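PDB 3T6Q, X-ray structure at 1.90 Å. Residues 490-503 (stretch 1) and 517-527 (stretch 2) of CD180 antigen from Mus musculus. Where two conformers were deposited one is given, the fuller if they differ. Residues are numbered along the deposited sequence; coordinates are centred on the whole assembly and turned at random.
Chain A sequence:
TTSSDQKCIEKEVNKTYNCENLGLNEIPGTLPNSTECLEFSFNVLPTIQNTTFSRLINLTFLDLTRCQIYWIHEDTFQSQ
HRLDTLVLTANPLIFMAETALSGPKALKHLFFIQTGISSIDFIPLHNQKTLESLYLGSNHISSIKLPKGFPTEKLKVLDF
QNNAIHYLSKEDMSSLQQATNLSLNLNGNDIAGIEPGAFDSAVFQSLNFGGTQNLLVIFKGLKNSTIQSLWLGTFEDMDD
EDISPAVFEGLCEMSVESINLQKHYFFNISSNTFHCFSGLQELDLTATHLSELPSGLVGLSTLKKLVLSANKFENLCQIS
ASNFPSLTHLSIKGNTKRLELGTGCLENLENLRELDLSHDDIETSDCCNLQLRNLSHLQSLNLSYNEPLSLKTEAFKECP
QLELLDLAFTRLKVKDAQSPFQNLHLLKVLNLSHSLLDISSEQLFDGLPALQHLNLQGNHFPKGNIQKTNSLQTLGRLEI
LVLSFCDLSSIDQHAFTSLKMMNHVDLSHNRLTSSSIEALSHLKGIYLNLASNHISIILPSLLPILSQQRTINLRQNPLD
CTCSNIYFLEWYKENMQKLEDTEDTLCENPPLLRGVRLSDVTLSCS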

ATOM      1  N   SER A 490       3.110 -29.521 -54.171  1.00 20.98           N
ATOM      2  CA  SER A 490       2.448 -30.791 -54.522  1.00 22.53           C
ATOM      3  C   SER A 490       3.029 -31.932 -53.737  1.00 22.89           C
ATOM      4  O   SER A 490       4.179 -31.878 -53.304  1.00 24.96           O
ATOM      5  CB  SER A 490       2.618 -31.100 -56.036  1.00 21.06           C
ATOM      6  OG  SER A 490       3.972 -30.883 -56.445  1.00 26.18           O
ATOM      7  N   ILE A 491       2.244 -32.994 -53.641  1.00 23.94           N
ATOM      8  CA  ILE A 491       2.624 -34.221 -52.959  1.00 23.55           C
ATOM      9  C   ILE A 491       2.144 -35.335 -53.866  1.00 24.14           C
ATOM     10  O   ILE A 491       0.955 -35.417 -54.187  1.00 27.14           O
ATOM     11  CB  ILE A 491       1.952 -34.321 -51.545  1.00 24.36           C
ATOM     12  CG1 ILE A 491       2.282 -33.074 -50.693  1.00 22.69           C
ATOM     13  CG2 ILE A 491       2.361 -35.626 -50.827  1.00 24.25           C
ATOM     14  CD1 ILE A 491       1.716 -33.128 -49.293  1.00 22.60           C
ATOM     15  N   ASP A 492       3.070 -36.161 -54.334  1.00 24.42           N
ATOM     16  CA  ASP A 492       2.713 -37.325 -55.113  1.00 26.60           C
ATOM     17  C   ASP A 492       1.684 -38.189 -54.376  1.00 27.73           C
ATOM     18  O   ASP A 492       1.775 -38.348 -53.157  1.00 27.52           O
ATOM     19  CB  ASP A 492       3.990 -38.136 -55.408  1.00 28.20           C
ATOM     20  CG  ASP A 492       3.752 -39.205 -56.455  1.00 31.87           C
ATOM     21  OD1 ASP A 492       4.002 -38.920 -57.628  1.00 41.88           O
ATOM     22  OD2 ASP A 492       3.273 -40.300 -56.107  1.00 29.71           O
ATOM     23  N   GLN A 493       0.719 -38.771 -55.097  1.00 24.17           N
ATOM     24  CA  GLN A 493      -0.303 -39.613 -54.475  1.00 25.21           C
ATOM     25  C   GLN A 493       0.223 -40.821 -53.699  1.00 28.71           C
ATOM     26  O   GLN A 493      -0.500 -41.369 -52.845  1.00 29.78           O
ATOM     27  CB  GLN A 493      -1.296 -40.132 -55.521  1.00 30.44           C
ATOM     28  CG  GLN A 493      -0.667 -40.949 -56.640  1.00 31.65           C
ATOM     29  CD  GLN A 493      -1.719 -41.614 -57.506  1.00 43.85           C
ATOM     30  OE1 GLN A 493      -2.745 -42.103 -57.011  1.00 42.80           O
ATOM     31  NE2 GLN A 493      -1.468 -41.647 -58.803  1.00 42.40           N
ATOM     32  N   HIS A 494       1.438 -41.258 -54.032  1.00 26.82           N
ATOM     33  CA  HIS A 494       2.058 -42.412 -53.389  1.00 30.73           C
ATOM     34  C   HIS A 494       3.146 -42.017 -52.436  1.00 29.73           C
ATOM     35  O   HIS A 494       3.862 -42.885 -51.956  1.00 29.35           O
ATOM     36  CB  HIS A 494       2.584 -43.432 -54.434  1.00 29.88           C
ATOM     37  CG  HIS A 494       1.488 -44.075 -55.241  1.00 39.89           C
ATOM     38  ND1 HIS A 494       0.498 -44.809 -54.672  1.00 43.76           N
ATOM     39  CD2 HIS A 494       1.213 -44.034 -56.608  1.00 41.05           C
ATOM     40  CE1 HIS A 494      -0.353 -45.224 -55.632  1.00 42.43           C
ATOM     41  NE2 HIS A 494       0.086 -44.748 -56.812  1.00 45.57           N
ATOM     42  N   ALA A 495       3.267 -40.719 -52.124  1.00 26.58           N
ATOM     43  CA  ALA A 495       4.347 -40.222 -51.249  1.00 28.48           C
ATOM     44  C   ALA A 495       4.383 -40.788 -49.818  1.00 25.96           C
ATOM     45  O   ALA A 495       5.457 -40.845 -49.193  1.00 25.95           O
ATOM     46  CB  ALA A 495       4.327 -38.699 -51.180  1.00 25.20           C
ATOM     47  N   PHE A 496       3.222 -41.143 -49.296  1.00 22.30           N
ATOM     48  CA  PHE A 496       3.077 -41.510 -47.886  1.00 25.46           C
ATOM     49  C   PHE A 496       2.548 -42.937 -47.759  1.00 28.87           C
ATOM     50  O   PHE A 496       2.142 -43.337 -46.663  1.00 26.49           O
ATOM     51  CB  PHE A 496       2.069 -40.594 -47.189  1.00 23.31           C
ATOM     52  CG  PHE A 496       2.449 -39.129 -47.158  1.00 21.83           C
ATOM     53  CD1 PHE A 496       3.783 -38.712 -47.071  1.00 25.00           C
ATOM     54  CD2 PHE A 496       1.443 -38.169 -47.171  1.00 22.52           C
ATOM     55  CE1 PHE A 496       4.102 -37.352 -47.003  1.00 24.08           C
ATOM     56  CE2 PHE A 496       1.752 -36.811 -47.086  1.00 24.10           C
ATOM     57  CZ  PHE A 496       3.081 -36.412 -47.003  1.00 22.63           C
ATOM     58  N   THR A 497       2.523 -43.683 -48.876  1.00 29.14           N
ATOM     59  CA  THR A 497       1.901 -45.022 -48.904  1.00 29.80           C
ATOM     60  C   THR A 497       2.481 -46.046 -47.885  1.00 31.34           C
ATOM     61  O   THR A 497       1.742 -46.869 -47.344  1.00 30.56           O
ATOM     62  CB  THR A 497       1.891 -45.634 -50.328  1.00 36.36           C
ATOM     63  OG1 THR A 497       1.438 -44.649 -51.269  1.00 38.50           O
ATOM     64  CG2 THR A 497       0.925 -46.823 -50.397  1.00 38.08           C
ATOM     65  N   SER A 498       3.789 -45.985 -47.639  0.50 33.67           N
ATOM     66  CA  SER A 498       4.422 -46.872 -46.659  0.50 35.62           C
ATOM     67  C   SER A 498       4.063 -46.480 -45.230  0.50 33.15           C
ATOM     68  O   SER A 498       4.199 -47.281 -44.312  0.50 32.09           O
ATOM     69  CB  SER A 498       5.941 -46.897 -46.840  0.50 36.06           C
ATOM     70  OG  SER A 498       6.488 -45.599 -46.777  0.50 40.99           O
ATOM     71  N   LEU A 499       3.578 -45.252 -45.045  1.00 29.09           N
ATOM     72  CA  LEU A 499       3.254 -44.743 -43.692  1.00 28.53           C
ATOM     73  C   LEU A 499       1.833 -45.092 -43.276  1.00 30.29           C
ATOM     74  O   LEU A 499       0.902 -44.281 -43.412  1.00 29.23           O
ATOM     75  CB  LEU A 499       3.469 -43.231 -43.622  1.00 27.70           C
ATOM     76  CG  LEU A 499       4.867 -42.852 -44.101  1.00 34.21           C
ATOM     77  CD1 LEU A 499       4.889 -41.378 -44.443  1.00 36.81           C
ATOM     78  CD2 LEU A 499       5.876 -43.165 -43.008  1.00 35.59           C
ATOM     79  N   LYS A 500       1.655 -46.290 -42.731  1.00 29.69           N
ATOM     80  CA  LYS A 500       0.307 -46.776 -42.498  1.00 30.42           C
ATOM     81  C   LYS A 500      -0.246 -46.470 -41.112  1.00 29.84           C
ATOM     82  O   LYS A 500      -1.451 -46.653 -40.881  1.00 30.42           O
ATOM     83  CB  LYS A 500       0.202 -48.278 -42.886  1.00 36.83           C
ATOM     84  CG  LYS A 500       0.737 -48.528 -44.317  1.00 41.16           C
ATOM     85  CD  LYS A 500       0.511 -49.924 -44.898  1.00 50.90           C
ATOM     86  CE  LYS A 500       0.968 -50.048 -46.361  1.00 47.24           C
ATOM     87  NZ  LYS A 500       0.335 -49.072 -47.324  1.00 42.32           N
ATOM     88  N   MET A 501       0.596 -45.991 -40.194  0.50 24.49           N
ATOM     89  CA  MET A 501       0.113 -45.700 -38.837  0.50 22.75           C
ATOM     90  C   MET A 501      -0.112 -44.211 -38.586  0.50 21.21           C
ATOM     91  O   MET A 501      -0.380 -43.817 -37.460  0.50 21.13           O
ATOM     92  CB  MET A 501       1.083 -46.241 -37.777  0.50 25.07           C
ATOM     93  CG  MET A 501       1.642 -47.615 -38.088  0.50 28.10           C
ATOM     94  SD  MET A 501       2.338 -48.342 -36.595  0.50 31.85           S
ATOM     95  CE  MET A 501       3.239 -49.730 -37.312  0.50 35.27           C
ATOM     96  N   MET A 502      -0.005 -43.384 -39.627  1.00 22.31           N
ATOM     97  CA  MET A 502      -0.195 -41.929 -39.434  1.00 22.83           C
ATOM     98  C   MET A 502      -1.594 -41.622 -38.993  1.00 22.45           C
ATOM     99  O   MET A 502      -2.562 -42.136 -39.548  1.00 25.20           O
ATOM    100  CB  MET A 502       0.211 -41.103 -40.647  1.00 23.08           C
ATOM    101  CG  MET A 502       1.706 -41.069 -40.871  1.00 32.47           C
ATOM    102  SD  MET A 502       2.158 -39.695 -41.960  1.00 30.44           S
ATOM    103  CE  MET A 502       1.272 -40.065 -43.499  1.00 22.86           C
ATOM    104  N   ASN A 503      -1.709 -40.807 -37.958  1.00 20.29           N
ATOM    105  CA  ASN A 503      -3.025 -40.350 -37.514  1.00 20.92           C
ATOM    106  C   ASN A 503      -3.105 -38.828 -37.288  1.00 18.55           C
ATOM    107  O   ASN A 503      -4.146 -38.330 -36.918  1.00 21.25           O
ATOM    108  CB  ASN A 503      -3.513 -41.161 -36.268  1.00 22.23           C
ATOM    109  CG  ASN A 503      -2.555 -41.059 -35.070  1.00 27.15           C
ATOM    110  OD1 ASN A 503      -2.269 -42.061 -34.362  1.00 30.68           O
ATOM    111  ND2 ASN A 503      -2.077 -39.882 -34.818  1.00 20.04           N
ATOM    112  N   ILE A 517      -4.778 -34.347 -51.374  1.00 21.27           N
ATOM    113  CA  ILE A 517      -5.629 -35.224 -50.552  1.00 22.85           C
ATOM    114  C   ILE A 517      -5.442 -36.715 -50.933  1.00 23.77           C
ATOM    115  O   ILE A 517      -5.535 -37.600 -50.065  1.00 23.21           O
ATOM    116  CB  ILE A 517      -7.113 -34.747 -50.615  1.00 23.80           C
ATOM    117  CG1 ILE A 517      -7.232 -33.373 -49.924  1.00 24.40           C
ATOM    118  CG2 ILE A 517      -8.073 -35.821 -50.044  1.00 21.94           C
ATOM    119  CD1 ILE A 517      -8.505 -32.581 -50.193  1.00 26.81           C
ATOM    120  N   GLU A 518      -5.124 -36.977 -52.199  0.50 23.39           N
ATOM    121  CA  GLU A 518      -4.843 -38.353 -52.692  0.50 25.85           C
ATOM    122  C   GLU A 518      -3.672 -39.080 -52.005  0.50 26.83           C
ATOM    123  O   GLU A 518      -3.583 -40.309 -52.048  0.50 24.82           O
ATOM    124  CB  GLU A 518      -4.626 -38.355 -54.215  0.50 26.02           C
ATOM    125  CG  GLU A 518      -4.738 -39.730 -54.865  0.50 31.74           C
ATOM    126  CD  GLU A 518      -6.128 -40.352 -54.790  0.50 32.89           C
ATOM    127  OE1 GLU A 518      -6.207 -41.597 -54.776  0.50 35.65           O
ATOM    128  OE2 GLU A 518      -7.145 -39.621 -54.774  0.50 35.68           O
ATOM    129  N   ALA A 519      -2.773 -38.317 -51.394  1.00 25.43           N
ATOM    130  CA  ALA A 519      -1.645 -38.866 -50.644  1.00 26.35           C
ATOM    131  C   ALA A 519      -2.074 -39.489 -49.300  1.00 25.88           C
ATOM    132  O   ALA A 519      -1.296 -40.234 -48.709  1.00 28.61           O
ATOM    133  CB  ALA A 519      -0.620 -37.756 -50.396  1.00 22.71           C
ATOM    134  N   LEU A 520      -3.291 -39.170 -48.832  1.00 24.02           N
ATOM    135  CA  LEU A 520      -3.862 -39.705 -47.587  1.00 24.15           C
ATOM    136  C   LEU A 520      -4.886 -40.811 -47.846  1.00 24.55           C
ATOM    137  O   LEU A 520      -5.615 -41.186 -46.931  1.00 22.70           O
ATOM    138  CB  LEU A 520      -4.509 -38.575 -46.767  1.00 25.10           C
ATOM    139  CG  LEU A 520      -3.436 -37.473 -46.688  1.00 27.17           C
ATOM    140  CD1 LEU A 520      -3.898 -36.046 -46.852  1.00 28.30           C
ATOM    141  CD2 LEU A 520      -2.483 -37.738 -45.531  1.00 24.00           C
ATOM    142  N   SER A 521      -4.955 -41.310 -49.087  1.00 24.13           N
ATOM    143  CA  SER A 521      -6.036 -42.214 -49.480  1.00 28.65           C
ATOM    144  C   SER A 521      -6.090 -43.524 -48.684  1.00 30.85           C
ATOM    145  O   SER A 521      -7.167 -44.042 -48.455  1.00 29.85           O
ATOM    146  CB  SER A 521      -6.007 -42.539 -50.979  1.00 28.76           C
ATOM    147  OG  SER A 521      -4.887 -43.357 -51.298  1.00 32.41           O
ATOM    148  N   HIS A 522      -4.936 -44.045 -48.283  1.00 31.26           N
ATOM    149  CA  HIS A 522      -4.833 -45.304 -47.532  1.00 27.18           C
ATOM    150  C   HIS A 522      -5.083 -45.163 -46.052  1.00 28.32           C
ATOM    151  O   HIS A 522      -4.961 -46.147 -45.298  1.00 29.87           O
ATOM    152  CB  HIS A 522      -3.436 -45.898 -47.741  1.00 26.42           C
ATOM    153  CG  HIS A 522      -2.307 -45.004 -47.223  1.00 30.06           C
ATOM    154  ND1 HIS A 522      -2.054 -43.783 -47.747  1.00 30.32           N
ATOM    155  CD2 HIS A 522      -1.381 -45.191 -46.197  1.00 27.87           C
ATOM    156  CE1 HIS A 522      -1.006 -43.224 -47.104  1.00 30.79           C
ATOM    157  NE2 HIS A 522      -0.598 -44.079 -46.151  1.00 27.75           N
ATOM    158  N   LEU A 523      -5.392 -43.954 -45.578  1.00 29.57           N
ATOM    159  CA  LEU A 523      -5.497 -43.740 -44.126  1.00 26.73           C
ATOM    160  C   LEU A 523      -6.914 -43.509 -43.676  1.00 27.57           C
ATOM    161  O   LEU A 523      -7.713 -42.954 -44.429  1.00 30.06           O
ATOM    162  CB  LEU A 523      -4.605 -42.550 -43.685  1.00 26.04           C
ATOM    163  CG  LEU A 523      -3.102 -42.748 -43.921  1.00 27.88           C
ATOM    164  CD1 LEU A 523      -2.411 -41.383 -43.850  1.00 24.49           C
ATOM    165  CD2 LEU A 523      -2.486 -43.736 -42.915  1.00 22.85           C
ATOM    166  N   LYS A 524      -7.215 -43.885 -42.426  1.00 28.42           N
ATOM    167  CA  LYS A 524      -8.523 -43.641 -41.822  1.00 28.87           C
ATOM    168  C   LYS A 524      -8.444 -42.998 -40.440  1.00 24.88           C
ATOM    169  O   LYS A 524      -7.521 -43.257 -39.704  1.00 26.32           O
ATOM    170  CB  LYS A 524      -9.337 -44.950 -41.717  1.00 35.09           C
ATOM    171  CG  LYS A 524      -9.600 -45.631 -43.048  1.00 41.71           C
ATOM    172  CD  LYS A 524     -10.443 -46.891 -42.872  1.00 50.56           C
ATOM    173  CE  LYS A 524      -9.727 -47.926 -42.015  1.00 50.29           C
ATOM    174  NZ  LYS A 524     -10.523 -49.183 -41.981  1.00 57.17           N
ATOM    175  N   GLY A 525      -9.418 -42.159 -40.108  1.00 24.28           N
ATOM    176  CA  GLY A 525      -9.581 -41.612 -38.733  1.00 23.24           C
ATOM    177  C   GLY A 525      -8.513 -40.623 -38.329  1.00 25.50           C
ATOM    178  O   GLY A 525      -8.346 -40.339 -37.131  1.00 23.77           O
ATOM    179  N   ILE A 526      -7.804 -40.065 -39.315  1.00 24.80           N
ATOM    180  CA  ILE A 526      -6.704 -39.127 -39.007  1.00 20.42           C
ATOM    181  C   ILE A 526      -7.181 -37.706 -38.653  1.00 23.51           C
ATOM    182  O   ILE A 526      -8.334 -37.308 -38.896  1.00 20.45           O
ATOM    183  CB  ILE A 526      -5.617 -39.090 -40.115  1.00 21.25           C
ATOM    184  CG1 ILE A 526      -5.998 -38.147 -41.292  1.00 20.22           C
ATOM    185  CG2 ILE A 526      -5.294 -40.508 -40.596  1.00 23.18           C
ATOM    186  CD1 ILE A 526      -4.886 -37.945 -42.323  1.00 21.54           C
ATOM    187  N   TYR A 527      -6.269 -36.938 -38.061  1.00 22.34           N
ATOM    188  CA  TYR A 527      -6.425 -35.482 -38.010  1.00 23.14           C
ATOM    189  C   TYR A 527      -5.598 -34.918 -39.177  1.00 22.11           C
ATOM    190  O   TYR A 527      -4.420 -35.263 -39.331  1.00 21.94           O
ATOM    191  CB  TYR A 527      -5.937 -34.926 -36.683  1.00 22.60           C
ATOM    192  CG  TYR A 527      -5.863 -33.405 -36.677  1.00 21.18           C
ATOM    193  CD1 TYR A 527      -6.984 -32.641 -36.394  1.00 23.32           C
ATOM    194  CD2 TYR A 527      -4.650 -32.746 -36.956  1.00 21.87           C
ATOM    195  CE1 TYR A 527      -6.912 -31.246 -36.362  1.00 24.66           C
ATOM    196  CE2 TYR A 527      -4.569 -31.364 -36.952  1.00 22.77           C
ATOM    197  CZ  TYR A 527      -5.692 -30.624 -36.646  1.00 24.30           C
ATOM    198  OH  TYR A 527      -5.606 -29.261 -36.662  1.00 24.53           O
TER
HETATM  199  O   HOH W   1       0.656 -41.396 -50.257  1.00 25.97           O
HETATM  200  O   HOH W   2      -1.690 -43.686 -50.536  1.00 32.81           O

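The strongest direct bond between the two stretches joins backbone to backbone: Tyr527 N donates to Asn503 O at 2.8 Å and nearly linearly, the N-H...O angle being 172°. The same carbonyl oxygen, Asn503 O, lies 3.4 Å from Ile526 CA, so it receives a CA-H...O contact beside its conventional bond. At this end the chains run close, with Asn503 CA and Ile526 CA 4.2 Å apart.

A second bond comes from a side chain. The CA-to-CB bond of His522 points toward stretch 1, and His522 NE2 donates to Leu499 O at 3.1 Å; Phe496 O also lies 2.9 Å from His522 NE2. These carbonyls are brought together by the type I turn from Phe496 to Leu499, itself closed by Leu499 N to Phe496 O at 2.9 Å. Imidazole suits the site because it offers both an N-H and a flat surface: Thr497 CA sits over one face, 4.0 Å from the centroid of the His522 ring, while Leu499 O lies at the edge.

Water 1 joins the stretches where the backbones do not bond directly. It donates to Gln493 O (2.8 Å) and to Ala519 O (2.7 Å) and accepts from Phe496 N (2.8 Å), satisfying three backbone groups at once. Gln493 O also receives a CA-H...O contact from Ala519 CA, at 3.5 Å and 171°.

Around this polar framework lies apolar packing. The backbones are close at Ala519, its CA 4.1 Å from Gln493 CA, and the small methyl fits there: Ala519 CB touches Ile491 CG2 (3.7 Å) and Phe496 CD2 (3.9 Å). Phe496, whose CA-to-CB bond points toward stretch 2, also meets Leu520, Phe496 CD2 to Leu520 CD2 at 4.3 Å. Farther along, the CA-to-CB bond of Leu523 points toward stretch 1, and Leu523 CD1 packs 3.9 Å from Met502 CE; the long, flexible methionine and branched leucine fill this buried region without demanding polar partners.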